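Local coordinates for arylalkylamine N-Acetyltransferase like 5b (Aedes aegypti, PDB 4FD4), which probably transfers acyl groups from acyl-coenzyme A to the amine of arylalkylamines such as serotonin and dopamine, as a GNAT-fold N-acyltransferase, at residues Ala109-Thr114 with Gln208-Cys213; Leu187-Tyr192 with Phe201-Val206. All coordinates share one frame; numbering follows the deposited sequence.

Contact 1: residues Ala109-Thr114 with Gln208-Cys213; sequences ALLERT and QVIKTC
Leu111 on the helix and Thr212 on the strand mark the closest backbone approach, their CA atoms 7.3 Å apart. Helix 99-115 lies here against strand 209-216 as part of a helix-on-sheet layer of the GNAT fold; the strand runs antiparallel to both its neighbours, 162-167 and 182-188. Ile210 and Thr212, two residues apart on the strand, both direct their side chains at the helix, whereas Lys211 between them turns away. Leu111 is the helix residue that meets them. Its CG stands anti to the carbonyl carbon (chi1 -70°), and the CD2 branch comes within 4.1 Å of Ile210 CG2, the two side chains crossing at about a right angle. The contact is small and entirely buried, with one water set between its polar atoms. That water donates to Leu111 O at 2.7 Å and to Thr212 OG1, also at 2.7 Å, spanning a gap of 4.3 Å from Leu111 O to Thr212 OG1. The hydroxyl is also hydrogen-bonded to Asp166 of strand 162-167, so helix carbonyl, water, threonine and aspartate form one polar chain from the helix to the sheet. Within the helix, Leu110 O accepts from both Thr114 N and Thr114 OG1, which reach it from opposite faces of its carbonyl plane; the OG1 bond, 3.0 Å long, lies 36° out of that plane.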
loop_
_atom_site.group_PDB
_atom_site.type_symbol
_atom_site.label_atom_id
_atom_site.label_comp_id
_atom_site.label_asym_id
_atom_site.label_seq_id
_atom_site.Cartn_x
_atom_site.Cartn_y
_atom_site.Cartn_z
ATOM N N ALA A 109 -5.950 -9.572 -2.172
ATOM C CA ALA A 109 -5.614 -10.842 -2.794
ATOM C C ALA A 109 -6.075 -10.858 -4.252
ATOM O O ALA A 109 -5.335 -11.287 -5.135
ATOM C CB ALA A 109 -6.240 -12.002 -2.015
ATOM N N LEU A 110 -7.290 -10.390 -4.510
ATOM C CA LEU A 110 -7.806 -10.350 -5.886
ATOM C C LEU A 110 -6.940 -9.441 -6.751
ATOM O O LEU A 110 -6.595 -9.781 -7.893
ATOM C CB LEU A 110 -9.250 -9.844 -5.909
ATOM C CG LEU A 110 -9.838 -9.430 -7.265
ATOM C CD1 LEU A 110 -9.877 -10.601 -8.238
ATOM C CD2 LEU A 110 -11.236 -8.863 -7.067
ATOM N N LEU A 111 -6.595 -8.279 -6.202
ATOM C CA LEU A 111 -5.758 -7.333 -6.929
ATOM C C LEU A 111 -4.445 -8.008 -7.310
ATOM O O LEU A 111 -3.994 -7.923 -8.467
ATOM C CB LEU A 111 -5.507 -6.075 -6.098
ATOM C CG LEU A 111 -6.731 -5.171 -5.913
ATOM C CD1 LEU A 111 -6.535 -4.266 -4.709
ATOM C CD2 LEU A 111 -7.001 -4.358 -7.171
ATOM N N GLU A 112 -3.851 -8.706 -6.344
ATOM C CA GLU A 112 -2.542 -9.310 -6.553
ATOM C C GLU A 112 -2.627 -10.448 -7.566
ATOM O O GLU A 112 -1.773 -10.595 -8.441
ATOM C CB GLU A 112 -1.949 -9.804 -5.231
ATOM C CG GLU A 112 -0.510 -10.233 -5.359
ATOM C CD GLU A 112 0.115 -10.670 -4.046
ATOM O OE1 GLU A 112 -0.238 -10.127 -2.967
ATOM O OE2 GLU A 112 0.989 -11.556 -4.107
ATOM N N ARG A 113 -3.679 -11.242 -7.444
ATOM C CA ARG A 113 -3.886 -12.408 -8.295
ATOM C C ARG A 113 -4.113 -11.973 -9.731
ATOM O O ARG A 113 -3.600 -12.584 -10.661
ATOM C CB ARG A 113 -5.092 -13.209 -7.802
ATOM C CG ARG A 113 -5.063 -14.673 -8.227
ATOM C CD ARG A 113 -6.406 -15.338 -7.978
ATOM N NE ARG A 113 -6.779 -15.398 -6.563
ATOM C CZ ARG A 113 -6.355 -16.332 -5.711
ATOM N NH1 ARG A 113 -6.763 -16.313 -4.448
ATOM N NH2 ARG A 113 -5.512 -17.277 -6.111
ATOM N N THR A 114 -4.862 -10.891 -9.908
ATOM C CA THR A 114 -5.176 -10.397 -11.242
ATOM C C THR A 114 -3.946 -9.790 -11.893
ATOM O O THR A 114 -3.701 -9.980 -13.092
ATOM C CB THR A 114 -6.296 -9.332 -11.211
ATOM O OG1 THR A 114 -7.510 -9.921 -10.717
ATOM C CG2 THR A 114 -6.543 -8.793 -12.605
ATOM N N GLN A 208 -14.327 5.610 -8.759
ATOM C CA GLN A 208 -12.997 5.511 -8.154
ATOM C C GLN A 208 -12.368 4.167 -8.499
ATOM O O GLN A 208 -12.954 3.113 -8.254
ATOM C CB GLN A 208 -13.041 5.693 -6.639
ATOM C CG GLN A 208 -11.766 5.215 -5.944
ATOM C CD GLN A 208 -11.438 6.011 -4.694
ATOM O OE1 GLN A 208 -12.243 6.096 -3.761
ATOM N NE2 GLN A 208 -10.247 6.604 -4.671
ATOM N N VAL A 209 -11.165 4.217 -9.061
ATOM C CA VAL A 209 -10.518 3.043 -9.626
ATOM C C VAL A 209 -9.173 2.783 -8.957
ATOM O O VAL A 209 -8.441 3.722 -8.633
ATOM C CB VAL A 209 -10.270 3.230 -11.134
ATOM C CG1 VAL A 209 -9.577 2.020 -11.718
ATOM C CG2 VAL A 209 -11.581 3.502 -11.870
ATOM N N ILE A 210 -8.851 1.506 -8.765
ATOM C CA ILE A 210 -7.564 1.104 -8.219
ATOM C C ILE A 210 -6.687 0.600 -9.349
ATOM O O ILE A 210 -7.135 -0.196 -10.172
ATOM C CB ILE A 210 -7.728 -0.022 -7.197
ATOM C CG1 ILE A 210 -8.798 0.343 -6.166
ATOM C CG2 ILE A 210 -6.386 -0.330 -6.531
ATOM C CD1 ILE A 210 -9.024 -0.725 -5.134
ATOM N N LYS A 211 -5.442 1.058 -9.407
ATOM C CA LYS A 211 -4.562 0.617 -10.488
ATOM C C LYS A 211 -3.304 -0.060 -9.970
ATOM O O LYS A 211 -2.556 0.526 -9.201
ATOM C CB LYS A 211 -4.170 1.793 -11.390
ATOM C CG LYS A 211 -5.339 2.505 -12.071
ATOM C CD LYS A 211 -4.922 2.973 -13.463
ATOM C CE LYS A 211 -5.988 3.831 -14.134
ATOM N NZ LYS A 211 -6.127 5.162 -13.474
ATOM N N THR A 212 -3.068 -1.295 -10.397
ATOM C CA THR A 212 -1.839 -1.994 -10.059
ATOM C C THR A 212 -0.773 -1.678 -11.107
ATOM O O THR A 212 -0.947 -1.969 -12.298
ATOM C CB THR A 212 -2.071 -3.520 -9.969
ATOM O OG1 THR A 212 -3.146 -3.786 -9.057
ATOM C CG2 THR A 212 -0.809 -4.228 -9.494
ATOM N N CYS A 213 0.328 -1.075 -10.671
ATOM C CA CYS A 213 1.404 -0.706 -11.598
ATOM C C CYS A 213 2.711 -1.402 -11.232
ATOM O O CYS A 213 2.903 -1.816 -10.076
ATOM C CB CYS A 213 1.583 0.818 -11.645
ATOM S SG CYS A 213 0.023 1.725 -11.804
HETATM O O HOH W 1 -4.677 -5.850 -10.016
#

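Contact 2: residues Leu187-Tyr192 with Phe201-Val206; sequences LALGDY and FEPLDV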
loop_
_atom_site.group_PDB
_atom_site.type_symbol
_atom_site.label_atom_id
_atom_site.label_comp_id
_atom_site.label_asym_id
_atom_site.label_seq_id
_atom_site.Cartn_x
_atom_site.Cartn_y
_atom_site.Cartn_z
ATOM N N LEU A 187 -9.138 -1.994 -11.261
ATOM C CA LEU A 187 -10.391 -2.490 -10.708
ATOM C C LEU A 187 -11.231 -1.340 -10.188
ATOM O O LEU A 187 -10.813 -0.597 -9.292
ATOM C CB LEU A 187 -10.128 -3.507 -9.586
ATOM C CG LEU A 187 -11.281 -3.875 -8.635
ATOM C CD1 LEU A 187 -11.241 -5.348 -8.236
ATOM C CD2 LEU A 187 -11.251 -3.022 -7.396
ATOM N N ALA A 188 -12.421 -1.196 -10.758
ATOM C CA ALA A 188 -13.383 -0.232 -10.257
ATOM C C ALA A 188 -13.878 -0.698 -8.892
ATOM O O ALA A 188 -14.484 -1.764 -8.770
ATOM C CB ALA A 188 -14.535 -0.076 -11.236
ATOM N N LEU A 189 -13.618 0.110 -7.873
ATOM C CA LEU A 189 -13.941 -0.238 -6.493
ATOM C C LEU A 189 -15.418 -0.578 -6.270
ATOM O O LEU A 189 -15.743 -1.583 -5.628
ATOM C CB LEU A 189 -13.537 0.901 -5.559
ATOM C CG LEU A 189 -12.636 0.553 -4.378
ATOM C CD1 LEU A 189 -12.732 1.626 -3.310
ATOM C CD2 LEU A 189 -13.002 -0.803 -3.813
ATOM N N GLY A 190 -16.310 0.267 -6.781
ATOM C CA GLY A 190 -17.740 0.056 -6.598
ATOM C C GLY A 190 -18.265 -1.161 -7.343
ATOM O O GLY A 190 -19.341 -1.677 -7.035
ATOM N N ASP A 191 -17.507 -1.624 -8.332
ATOM C CA ASP A 191 -17.896 -2.818 -9.071
ATOM C C ASP A 191 -17.441 -4.115 -8.384
ATOM O O ASP A 191 -17.829 -5.209 -8.798
ATOM C CB ASP A 191 -17.381 -2.758 -10.511
ATOM C CG ASP A 191 -18.068 -1.680 -11.333
ATOM O OD1 ASP A 191 -19.163 -1.228 -10.935
ATOM O OD2 ASP A 191 -17.512 -1.289 -12.385
ATOM N N TYR A 192 -16.624 -3.994 -7.337
ATOM C CA TYR A 192 -16.143 -5.172 -6.622
ATOM C C TYR A 192 -17.278 -5.943 -5.952
ATOM O O TYR A 192 -18.161 -5.351 -5.326
ATOM C CB TYR A 192 -15.066 -4.820 -5.574
ATOM C CG TYR A 192 -14.634 -6.022 -4.750
ATOM C CD1 TYR A 192 -13.788 -6.993 -5.287
ATOM C CD2 TYR A 192 -15.080 -6.193 -3.448
ATOM C CE1 TYR A 192 -13.397 -8.104 -4.546
ATOM C CE2 TYR A 192 -14.693 -7.308 -2.697
ATOM C CZ TYR A 192 -13.856 -8.254 -3.256
ATOM O OH TYR A 192 -13.462 -9.347 -2.525
ATOM N N PHE A 201 -17.849 -2.049 -1.011
ATOM C CA PHE A 201 -17.206 -0.750 -1.032
ATOM C C PHE A 201 -18.023 0.247 -1.824
ATOM O O PHE A 201 -18.486 -0.049 -2.921
ATOM C CB PHE A 201 -15.791 -0.871 -1.596
ATOM C CG PHE A 201 -14.907 -1.785 -0.791
ATOM C CD1 PHE A 201 -14.216 -1.305 0.312
ATOM C CD2 PHE A 201 -14.783 -3.123 -1.125
ATOM C CE1 PHE A 201 -13.403 -2.140 1.058
ATOM C CE2 PHE A 201 -13.976 -3.971 -0.380
ATOM C CZ PHE A 201 -13.283 -3.480 0.711
ATOM N N GLU A 202 -18.185 1.434 -1.253
ATOM C CA GLU A 202 -19.004 2.481 -1.840
ATOM C C GLU A 202 -18.260 3.803 -1.777
ATOM O O GLU A 202 -18.530 4.630 -0.908
ATOM C CB GLU A 202 -20.319 2.599 -1.070
ATOM C CG GLU A 202 -21.551 2.821 -1.938
ATOM C CD GLU A 202 -22.776 2.099 -1.395
ATOM O OE1 GLU A 202 -23.393 1.325 -2.157
ATOM O OE2 GLU A 202 -23.120 2.301 -0.211
ATOM N N PRO A 203 -17.311 4.011 -2.700
ATOM C CA PRO A 203 -16.517 5.242 -2.635
ATOM C C PRO A 203 -17.377 6.476 -2.908
ATOM O O PRO A 203 -17.974 6.590 -3.990
ATOM C CB PRO A 203 -15.472 5.049 -3.748
ATOM C CG PRO A 203 -16.091 4.063 -4.692
ATOM C CD PRO A 203 -16.961 3.173 -3.862
ATOM N N LEU A 204 -17.450 7.377 -1.929
ATOM C CA LEU A 204 -18.189 8.625 -2.088
ATOM C C LEU A 204 -17.902 9.235 -3.456
ATOM O O LEU A 204 -18.784 9.827 -4.083
ATOM C CB LEU A 204 -17.821 9.607 -0.977
ATOM C CG LEU A 204 -18.996 10.299 -0.279
ATOM C CD1 LEU A 204 -19.623 11.374 -1.166
ATOM C CD2 LEU A 204 -20.035 9.271 0.153
ATOM N N ASP A 205 -16.661 9.088 -3.908
ATOM C CA ASP A 205 -16.307 9.414 -5.278
ATOM C C ASP A 205 -16.562 8.202 -6.163
ATOM O O ASP A 205 -15.709 7.315 -6.278
ATOM C CB ASP A 205 -14.838 9.828 -5.373
ATOM C CG ASP A 205 -14.376 9.990 -6.806
ATOM O OD1 ASP A 205 -15.243 10.192 -7.687
ATOM O OD2 ASP A 205 -13.149 9.916 -7.055
ATOM N N VAL A 206 -17.740 8.149 -6.779
ATOM C CA VAL A 206 -18.043 7.051 -7.687
ATOM C C VAL A 206 -17.026 7.098 -8.828
ATOM O O VAL A 206 -16.317 8.094 -8.985
ATOM C CB VAL A 206 -19.500 7.113 -8.208
ATOM C CG1 VAL A 206 -20.453 7.543 -7.084
ATOM C CG2 VAL A 206 -19.610 8.053 -9.402
HETATM O O HOH W 2 -17.600 -3.041 -3.685
#
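Leu189 reaches Phe201 and Pro203 together: its CD2 lies 3.6 Å from Phe201 CB and nearly as close to the ring carbon Phe201 CG, while its CB faces Pro203 CG at 4.2 Å. Gly190 follows at the nearest backbone approach, CA to CA 5.5 Å from Glu202, and its CA comes 3.8 Å from Phe201 O. From Leu189 the chain bends round in a turn closed by Tyr192 N donating to Leu189 O. This is the start of the long connection between the last two strands of the GNAT sheet, 182-188 and 209-216, and residues 201-206 are its returning arm, laid back over the turn. Tyr192, with CG anti to its own N (chi1 176°), sends its ring to Phe201; Tyr192 CD2 sits at the edge of the Phe201 ring, near its plane, 3.9 Å from Phe201 CD2. Leu107 of helix 99-115 touches both aromatic side chains, and Ile34 and Ser37 of helix 33-37 also pack on Phe201. Between the arms a water accepts from Phe201 N at 2.9 Å and has Leu189 O and Tyr192 O of the turn both within donating reach, though with more acceptors around it than protons it need not serve both.

The centres of the two contacts lie about 13 Å apart, on the same side of the chain's centre. Along the chain the order is 109-114, 187-192, 201-206, 208-213, so both halves of contact 2 fall between those of contact 1. Neighbouring antiparallel strands 182-188 and 209-216 join them: Leu187 N and Ile210 O, 2.9 Å apart, make a probable hydrogen bond, as do Leu189 N and Gln208 O. Helix 99-115 supplies a second join, where Leu110 CD2 packs 3.4 Å from Tyr192 CE1. The same helix, from an earlier part of the chain, thus packs on strand 209-216 in contact 1 and on the loop that leads to it in contact 2.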